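Local coordinates for protein inorganic pyrophosphatase (Ehrlichia chaffeensis, PDB 3LO0) that probably catalyses the magnesium-dependent hydrolysis of inorganic pyrophosphate to two phosphate ions, working as a homohexamer in the cytoplasm, at residues V114-D119 with E123-L128; I40-Q45 with N59-D64. All blocks are in the same frame, centred on the assembly; numbering follows the deposited sequence.

Contact 1: residues V114-D119 with E123-L128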
ATOM      1  N   VAL A 114     -27.850 -10.063   9.421  1.00 23.48           N
ATOM      2  CA  VAL A 114     -28.130  -8.655   9.275  1.00 23.81           C
ATOM      3  C   VAL A 114     -27.907  -7.908  10.610  1.00 24.35           C
ATOM      4  O   VAL A 114     -28.270  -8.392  11.697  1.00 24.64           O
ATOM      5  CB  VAL A 114     -29.565  -8.442   8.675  1.00 24.42           C
ATOM      6  CG1 VAL A 114     -30.639  -9.095   9.545  1.00 24.33           C
ATOM      7  CG2 VAL A 114     -29.846  -6.967   8.450  1.00 26.18           C
ATOM      8  N   LEU A 115     -27.264  -6.752  10.508  1.00 23.72           N
ATOM      9  CA  LEU A 115     -27.070  -5.869  11.610  1.00 25.58           C
ATOM     10  C   LEU A 115     -28.196  -4.842  11.542  1.00 27.12           C
ATOM     11  O   LEU A 115     -28.352  -4.138  10.555  1.00 26.78           O
ATOM     12  CB  LEU A 115     -25.714  -5.159  11.544  1.00 24.75           C
ATOM     13  CG  LEU A 115     -25.482  -4.113  12.649  1.00 27.72           C
ATOM     14  CD1 LEU A 115     -25.550  -4.791  14.036  1.00 27.66           C
ATOM     15  CD2 LEU A 115     -24.173  -3.384  12.472  1.00 24.55           C
ATOM     16  N   VAL A 116     -28.982  -4.801  12.600  1.00 30.26           N
ATOM     17  CA  VAL A 116     -30.174  -3.933  12.673  1.00 32.10           C
ATOM     18  C   VAL A 116     -29.942  -2.751  13.597  1.00 33.54           C
ATOM     19  O   VAL A 116     -29.583  -2.940  14.763  1.00 34.94           O
ATOM     20  CB  VAL A 116     -31.383  -4.754  13.139  1.00 33.14           C
ATOM     21  CG1 VAL A 116     -32.570  -3.825  13.503  1.00 34.28           C
ATOM     22  CG2 VAL A 116     -31.784  -5.711  12.040  1.00 31.69           C
ATOM     23  N   MET A 117     -30.126  -1.537  13.068  1.00 36.07           N
ATOM     24  CA  MET A 117     -29.880  -0.296  13.836  1.00 39.11           C
ATOM     25  C   MET A 117     -31.005   0.752  13.695  1.00 40.71           C
ATOM     26  O   MET A 117     -31.700   0.807  12.680  1.00 39.95           O
ATOM     27  CB  MET A 117     -28.606   0.402  13.351  1.00 38.78           C
ATOM     28  CG  MET A 117     -27.301  -0.339  13.544  1.00 41.59           C
ATOM     29  SD  MET A 117     -26.097   0.391  12.418  1.00 45.45           S
ATOM     30  CE  MET A 117     -26.265  -0.709  11.019  1.00 39.48           C
ATOM     31  N   HIS A 118     -31.105   1.629  14.694  1.00 43.04           N
ATOM     32  CA  HIS A 118     -32.030   2.770  14.643  1.00 45.01           C
ATOM     33  C   HIS A 118     -31.206   4.062  14.568  1.00 45.78           C
ATOM     34  O   HIS A 118     -30.203   4.198  15.248  1.00 46.10           O
ATOM     35  CB  HIS A 118     -32.978   2.760  15.861  1.00 46.15           C
ATOM     36  CG  HIS A 118     -34.091   3.758  15.774  1.00 47.72           C
ATOM     37  ND1 HIS A 118     -35.265   3.514  15.085  1.00 48.54           N
ATOM     38  CD2 HIS A 118     -34.220   5.000  16.308  1.00 49.85           C
ATOM     39  CE1 HIS A 118     -36.065   4.562  15.196  1.00 49.87           C
ATOM     40  NE2 HIS A 118     -35.454   5.477  15.935  1.00 50.37           N
ATOM     41  N   ASP A 119     -31.616   4.990  13.707  1.00 47.12           N
ATOM     42  CA  ASP A 119     -30.929   6.283  13.579  1.00 48.52           C
ATOM     43  C   ASP A 119     -31.910   7.420  13.788  1.00 49.54           C
ATOM     44  O   ASP A 119     -33.118   7.198  13.776  1.00 50.28           O
ATOM     45  CB  ASP A 119     -30.218   6.403  12.214  1.00 48.02           C
ATOM     46  CG  ASP A 119     -31.173   6.290  11.014  1.00 49.40           C
ATOM     47  OD1 ASP A 119     -32.423   6.305  11.189  1.00 53.14           O
ATOM     48  OD2 ASP A 119     -30.655   6.182   9.876  1.00 51.25           O
ATOM     49  N   GLU A 123     -35.284   2.991  11.245  1.00 47.36           N
ATOM     50  CA  GLU A 123     -34.474   1.773  11.261  1.00 46.83           C
ATOM     51  C   GLU A 123     -33.533   1.700  10.044  1.00 45.05           C
ATOM     52  O   GLU A 123     -33.891   2.137   8.959  1.00 45.28           O
ATOM     53  CB  GLU A 123     -35.377   0.532  11.314  1.00 47.28           C
ATOM     54  CG  GLU A 123     -34.711  -0.679  11.962  1.00 48.87           C
ATOM     55  CD  GLU A 123     -35.674  -1.824  12.222  1.00 52.57           C
ATOM     56  OE1 GLU A 123     -36.374  -2.251  11.260  1.00 55.14           O
ATOM     57  OE2 GLU A 123     -35.730  -2.293  13.388  1.00 54.87           O
ATOM     58  N   ASP A 124     -32.342   1.127  10.240  1.00 43.45           N
ATOM     59  CA  ASP A 124     -31.286   1.068   9.212  1.00 41.93           C
ATOM     60  C   ASP A 124     -30.576  -0.301   9.327  1.00 39.20           C
ATOM     61  O   ASP A 124     -29.916  -0.557  10.330  1.00 40.78           O
ATOM     62  CB  ASP A 124     -30.312   2.245   9.442  1.00 42.00           C
ATOM     63  CG  ASP A 124     -29.150   2.322   8.410  1.00 43.71           C
ATOM     64  OD1 ASP A 124     -29.312   2.031   7.204  1.00 46.01           O
ATOM     65  OD2 ASP A 124     -28.056   2.743   8.837  1.00 45.93           O
ATOM     66  N   VAL A 125     -30.726  -1.179   8.336  1.00 35.87           N
ATOM     67  CA  VAL A 125     -30.106  -2.533   8.399  1.00 33.45           C
ATOM     68  C   VAL A 125     -28.929  -2.670   7.429  1.00 31.23           C
ATOM     69  O   VAL A 125     -28.927  -2.056   6.375  1.00 32.19           O
ATOM     70  CB  VAL A 125     -31.101  -3.671   8.056  1.00 33.09           C
ATOM     71  CG1 VAL A 125     -32.360  -3.607   8.943  1.00 31.66           C
ATOM     72  CG2 VAL A 125     -31.464  -3.641   6.561  1.00 32.36           C
ATOM     73  N   LYS A 126     -27.942  -3.487   7.800  1.00 28.93           N
ATOM     74  CA  LYS A 126     -26.801  -3.775   6.950  1.00 27.11           C
ATOM     75  C   LYS A 126     -26.702  -5.285   6.870  1.00 24.73           C
ATOM     76  O   LYS A 126     -26.468  -5.932   7.883  1.00 24.50           O
ATOM     77  CB  LYS A 126     -25.492  -3.215   7.530  1.00 27.14           C
ATOM     78  CG  LYS A 126     -25.609  -1.779   8.031  1.00 29.18           C
ATOM     79  CD  LYS A 126     -25.702  -0.806   6.877  1.00 27.99           C
ATOM     80  CE  LYS A 126     -25.856   0.588   7.393  1.00 27.87           C
ATOM     81  NZ  LYS A 126     -26.051   1.492   6.294  1.00 29.72           N
ATOM     82  N   ILE A 127     -26.894  -5.829   5.679  1.00 22.39           N
ATOM     83  CA  ILE A 127     -26.690  -7.256   5.443  1.00 21.26           C
ATOM     84  C   ILE A 127     -25.223  -7.593   5.639  1.00 20.49           C
ATOM     85  O   ILE A 127     -24.358  -6.803   5.261  1.00 20.42           O
ATOM     86  CB  ILE A 127     -27.124  -7.653   4.034  1.00 21.10           C
ATOM     87  CG1 ILE A 127     -28.569  -7.241   3.740  1.00 23.79           C
ATOM     88  CG2 ILE A 127     -26.998  -9.156   3.867  1.00 21.76           C
ATOM     89  CD1 ILE A 127     -29.585  -7.750   4.780  1.00 26.07           C
ATOM     90  N   LEU A 128     -24.937  -8.711   6.313  1.00 20.34           N
ATOM     91  CA  LEU A 128     -23.595  -9.292   6.376  1.00 19.40           C
ATOM     92  C   LEU A 128     -23.588 -10.526   5.482  1.00 19.41           C
ATOM     93  O   LEU A 128     -24.415 -11.422   5.612  1.00 19.58           O
ATOM     94  CB  LEU A 128     -23.186  -9.689   7.806  1.00 20.14           C
ATOM     95  CG  LEU A 128     -21.792 -10.329   7.962  1.00 20.27           C
ATOM     96  CD1 LEU A 128     -20.711  -9.320   7.578  1.00 19.93           C
ATOM     97  CD2 LEU A 128     -21.580 -10.981   9.400  1.00 22.04           C
TER

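Contact 2: residues I40-Q45 with N59-D64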
ATOM      1  N   ILE A  40     -22.508  -4.824  -5.611  1.00 20.00           N
ATOM      2  CA  ILE A  40     -21.601  -3.852  -6.225  1.00 21.04           C
ATOM      3  C   ILE A  40     -20.870  -3.184  -5.114  1.00 19.61           C
ATOM      4  O   ILE A  40     -21.496  -2.567  -4.255  1.00 20.30           O
ATOM      5  CB  ILE A  40     -22.327  -2.787  -7.056  1.00 21.16           C
ATOM      6  CG1 ILE A  40     -22.908  -3.449  -8.294  1.00 23.63           C
ATOM      7  CG2 ILE A  40     -21.319  -1.667  -7.453  1.00 23.88           C
ATOM      8  CD1 ILE A  40     -23.549  -2.504  -9.295  1.00 25.05           C
ATOM      9  N   ILE A  41     -19.554  -3.348  -5.088  1.00 20.25           N
ATOM     10  CA  ILE A  41     -18.727  -2.784  -4.036  1.00 19.42           C
ATOM     11  C   ILE A  41     -18.532  -1.275  -4.247  1.00 20.37           C
ATOM     12  O   ILE A  41     -18.211  -0.814  -5.365  1.00 20.22           O
ATOM     13  CB  ILE A  41     -17.358  -3.496  -3.906  1.00 19.03           C
ATOM     14  CG1 ILE A  41     -17.526  -4.993  -3.550  1.00 19.27           C
ATOM     15  CG2 ILE A  41     -16.511  -2.829  -2.816  1.00 18.70           C
ATOM     16  CD1 ILE A  41     -18.370  -5.232  -2.287  1.00 20.23           C
ATOM     17  N   GLU A  42     -18.758  -0.525  -3.182  1.00 19.46           N
ATOM     18  CA  GLU A  42     -18.532   0.906  -3.171  1.00 20.71           C
ATOM     19  C   GLU A  42     -17.253   1.305  -2.466  1.00 21.36           C
ATOM     20  O   GLU A  42     -16.555   2.220  -2.927  1.00 21.51           O
ATOM     21  CB  GLU A  42     -19.688   1.609  -2.488  1.00 20.28           C
ATOM     22  CG  GLU A  42     -20.927   1.622  -3.308  1.00 22.26           C
ATOM     23  CD  GLU A  42     -22.100   2.147  -2.539  1.00 25.57           C
ATOM     24  OE1 GLU A  42     -22.396   1.558  -1.466  1.00 23.69           O
ATOM     25  OE2 GLU A  42     -22.723   3.135  -3.009  1.00 24.16           O
ATOM     26  N   ILE A  43     -16.975   0.638  -1.339  1.00 21.20           N
ATOM     27  CA  ILE A  43     -15.826   0.937  -0.488  1.00 20.12           C
ATOM     28  C   ILE A  43     -15.114  -0.373  -0.117  1.00 19.92           C
ATOM     29  O   ILE A  43     -15.746  -1.314   0.390  1.00 19.85           O
ATOM     30  CB  ILE A  43     -16.307   1.612   0.834  1.00 20.42           C
ATOM     31  CG1 ILE A  43     -17.078   2.905   0.509  1.00 21.93           C
ATOM     32  CG2 ILE A  43     -15.137   1.868   1.776  1.00 21.96           C
ATOM     33  CD1 ILE A  43     -17.777   3.523   1.658  1.00 20.65           C
ATOM     34  N   SER A  44     -13.809  -0.393  -0.306  1.00 20.43           N
ATOM     35  CA  SER A  44     -12.993  -1.580  -0.068  1.00 22.39           C
ATOM     36  C   SER A  44     -12.744  -1.714   1.418  1.00 22.93           C
ATOM     37  O   SER A  44     -12.557  -0.713   2.074  1.00 22.78           O
ATOM     38  CB  SER A  44     -11.658  -1.438  -0.800  1.00 23.02           C
ATOM     39  OG  SER A  44     -11.855  -1.231  -2.176  1.00 21.97           O
ATOM     40  N   GLN A  45     -12.677  -2.927   1.957  1.00 24.99           N
ATOM     41  CA  GLN A  45     -12.304  -3.061   3.369  1.00 25.20           C
ATOM     42  C   GLN A  45     -10.864  -2.641   3.563  1.00 26.61           C
ATOM     43  O   GLN A  45     -10.046  -2.720   2.644  1.00 25.58           O
ATOM     44  CB  GLN A  45     -12.522  -4.489   3.901  1.00 27.58           C
ATOM     45  CG  GLN A  45     -11.615  -5.542   3.372  1.00 25.42           C
ATOM     46  CD  GLN A  45     -11.960  -6.950   3.909  1.00 27.33           C
ATOM     47  OE1 GLN A  45     -13.130  -7.318   4.150  1.00 25.25           O
ATOM     48  NE2 GLN A  45     -10.928  -7.746   4.059  1.00 22.19           N
ATOM     49  N   ASN A  59     -24.496   8.233 -12.803  1.00 42.71           N
ATOM     50  CA  ASN A  59     -23.977   6.950 -13.259  1.00 42.14           C
ATOM     51  C   ASN A  59     -22.451   6.857 -13.020  1.00 40.50           C
ATOM     52  O   ASN A  59     -21.707   6.314 -13.840  1.00 40.83           O
ATOM     53  CB  ASN A  59     -24.353   6.764 -14.739  1.00 43.67           C
ATOM     54  CG  ASN A  59     -24.654   5.319 -15.109  1.00 45.79           C
ATOM     55  OD1 ASN A  59     -24.865   4.439 -14.252  1.00 47.86           O
ATOM     56  ND2 ASN A  59     -24.694   5.067 -16.416  1.00 49.08           N
ATOM     57  N   LEU A  60     -22.005   7.385 -11.872  1.00 38.39           N
ATOM     58  CA  LEU A  60     -20.585   7.423 -11.498  1.00 36.52           C
ATOM     59  C   LEU A  60     -20.431   7.318  -9.976  1.00 33.97           C
ATOM     60  O   LEU A  60     -21.341   7.653  -9.241  1.00 34.25           O
ATOM     61  CB  LEU A  60     -19.943   8.740 -11.963  1.00 37.20           C
ATOM     62  CG  LEU A  60     -19.582   8.953 -13.440  1.00 39.24           C
ATOM     63  CD1 LEU A  60     -19.558  10.452 -13.798  1.00 39.68           C
ATOM     64  CD2 LEU A  60     -18.235   8.302 -13.762  1.00 40.68           C
ATOM     65  N   PHE A  61     -19.283   6.864  -9.509  1.00 32.06           N
ATOM     66  CA  PHE A  61     -18.957   6.922  -8.068  1.00 30.84           C
ATOM     67  C   PHE A  61     -18.588   8.350  -7.677  1.00 29.59           C
ATOM     68  O   PHE A  61     -17.921   9.042  -8.450  1.00 29.30           O
ATOM     69  CB  PHE A  61     -17.803   5.978  -7.704  1.00 30.94           C
ATOM     70  CG  PHE A  61     -18.204   4.543  -7.705  1.00 33.87           C
ATOM     71  CD1 PHE A  61     -18.770   3.972  -6.583  1.00 36.30           C
ATOM     72  CD2 PHE A  61     -18.070   3.774  -8.855  1.00 38.91           C
ATOM     73  CE1 PHE A  61     -19.197   2.644  -6.592  1.00 37.35           C
ATOM     74  CE2 PHE A  61     -18.481   2.440  -8.879  1.00 40.21           C
ATOM     75  CZ  PHE A  61     -19.050   1.873  -7.743  1.00 38.62           C
ATOM     76  N   CYS A  62     -19.073   8.784  -6.518  1.00 28.11           N
ATOM     77  CA  CYS A  62     -18.773  10.108  -5.964  1.00 28.90           C
ATOM     78  C   CYS A  62     -18.234   9.934  -4.569  1.00 27.83           C
ATOM     79  O   CYS A  62     -18.568   8.948  -3.864  1.00 26.06           O
ATOM     80  CB  CYS A  62     -20.026  10.974  -5.860  1.00 29.75           C
ATOM     81  SG  CYS A  62     -20.905  11.226  -7.422  1.00 35.03           S
ATOM     82  N   VAL A  63     -17.408  10.889  -4.174  1.00 27.06           N
ATOM     83  CA  VAL A  63     -16.956  10.964  -2.805  1.00 27.19           C
ATOM     84  C   VAL A  63     -18.124  11.546  -2.007  1.00 28.36           C
ATOM     85  O   VAL A  63     -18.451  12.723  -2.154  1.00 28.68           O
ATOM     86  CB  VAL A  63     -15.693  11.836  -2.662  1.00 27.33           C
ATOM     87  CG1 VAL A  63     -15.224  11.900  -1.210  1.00 26.59           C
ATOM     88  CG2 VAL A  63     -14.557  11.270  -3.532  1.00 25.40           C
ATOM     89  N   ASP A  64     -18.786  10.719  -1.203  1.00 27.76           N
ATOM     90  CA  ASP A  64     -19.823  11.254  -0.335  1.00 29.14           C
ATOM     91  C   ASP A  64     -19.168  12.135   0.723  1.00 28.55           C
ATOM     92  O   ASP A  64     -19.564  13.261   0.946  1.00 27.90           O
ATOM     93  CB  ASP A  64     -20.621  10.133   0.339  1.00 29.24           C
ATOM     94  CG  ASP A  64     -21.864  10.659   1.082  1.00 34.06           C
ATOM     95  OD1 ASP A  64     -22.231  11.851   0.923  1.00 42.58           O
ATOM     96  OD2 ASP A  64     -22.490   9.877   1.820  1.00 41.64           O
TER

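Contact 1: residues V114-D119 with E123-L128
Glu123 swings over Val116 as the chain enters the second strand of the hairpin: with CG anti to the backbone N (chi1 -153°), the extended side chain brings OE2 to 3.5 Å from Val116 CG1. Its CA also directs a C-H at Met117 O, the acceptor that receives Asp124 N. In return Met117 N donates to Asp124 O, 2.9 Å away, in a bent bond whose donor stands above the carbonyl plane. The Asp124 side chain leaves the sheet on the same face as those of Met117 and Lys126. Asp124 is a predicted magnesium ligand, and its OD2 lies 4.4 Å from Asp119 OD2, two like charges close together. Val125 turns to the other face, where its CG1 lies beside Val116 CG2 and its CB meets Val114 CG2 at 3.5 Å. The two strands form an antiparallel beta hairpin (167° between their directions) within the pyrophosphatase sheet; strand 173-179 bonds to the outer edge of 114-118. Lys126 and Leu115 make a hydrogen-bonded pair, Leu115 N to Lys126 O at 2.9 Å being almost straight (172°). The lysine chain, bent at its second torsion, crosses Met117 at about a right angle; Met117 CE is modelled closer to Lys126 CG than carbons normally approach, so the exact fit here is doubtful. Its NZ is held by a hydrogen bond to Tyr77 OH, and it also makes a weak salt bridge to Asp124 OD1 at 3.4 Å. Ile127 then reaches back with CD1 to 3.8 Å from Val114 CG2, and packs on Ala183 of helix 180-189.

Contact 2: residues I40-Q45 with N59-D64
Across segments 40-45 and 59-64 the backbones stay well apart, Glu42 CA and Phe61 CA standing 7.8 Å from each other, and the junction is made by one aromatic ring reaching over to a chain that turns a corner at Glu42. Phe61 points its side chain at that corner, CG lying anti to its carbonyl carbon (chi1 -74°), and brings the far end of the ring to three successive residues. Glu42 CG sits at the ring edge, in plane, 3.8 Å from Phe61 CE1. Ile40 CG2 approaches the same edge near the plane, 4.2 Å from Phe61 CZ, while Ile41 O lies obliquely to the ring at 3.7 Å from CZ. The segments come from two sheets: 40-41 lies in strand 37-41 of the large mixed sheet, and 60-64 belongs to the two-stranded antiparallel hairpin 50-55/60-66. At the corner Glu42 and Ile43 both face Tyr77, a classic beta bulge. Beyond CG the glutamate runs extended past the phenylalanine, its carboxylate plane turned 58° from the ring, and OE2 accepts a hydrogen bond from Phe54 N of the hairpin's first strand. A polar tie to the hairpin thus accompanies the apolar one from the same side chain. Phe54 also meets the Phe61 ring edge-to-face, and Met102 of a neighbouring subunit packs on Phe61, placing the ring close to a subunit interface.

In the fold
Contact 2 closes before contact 1 opens along the chain, and their centres lie 19 Å apart, with nearest atoms about 9 Å from each other and not touching. The mixed sheet connects them: strand 37-41, which leads into contact 2, is an antiparallel neighbour of the long strand 106-118, whose end forms half of contact 1. Residues 59-64, by contrast, belong to the separate hairpin 50-55/60-66, which meets that sheet at contact 2. Both contacts border the predicted active site: Tyr77, a predicted substrate ligand, hydrogen-bonds through its OH to Lys126 NZ of contact 1 and adjoins Glu42 of contact 2. Subunit contacts reach contact 2, whereas no other chain touches contact 1.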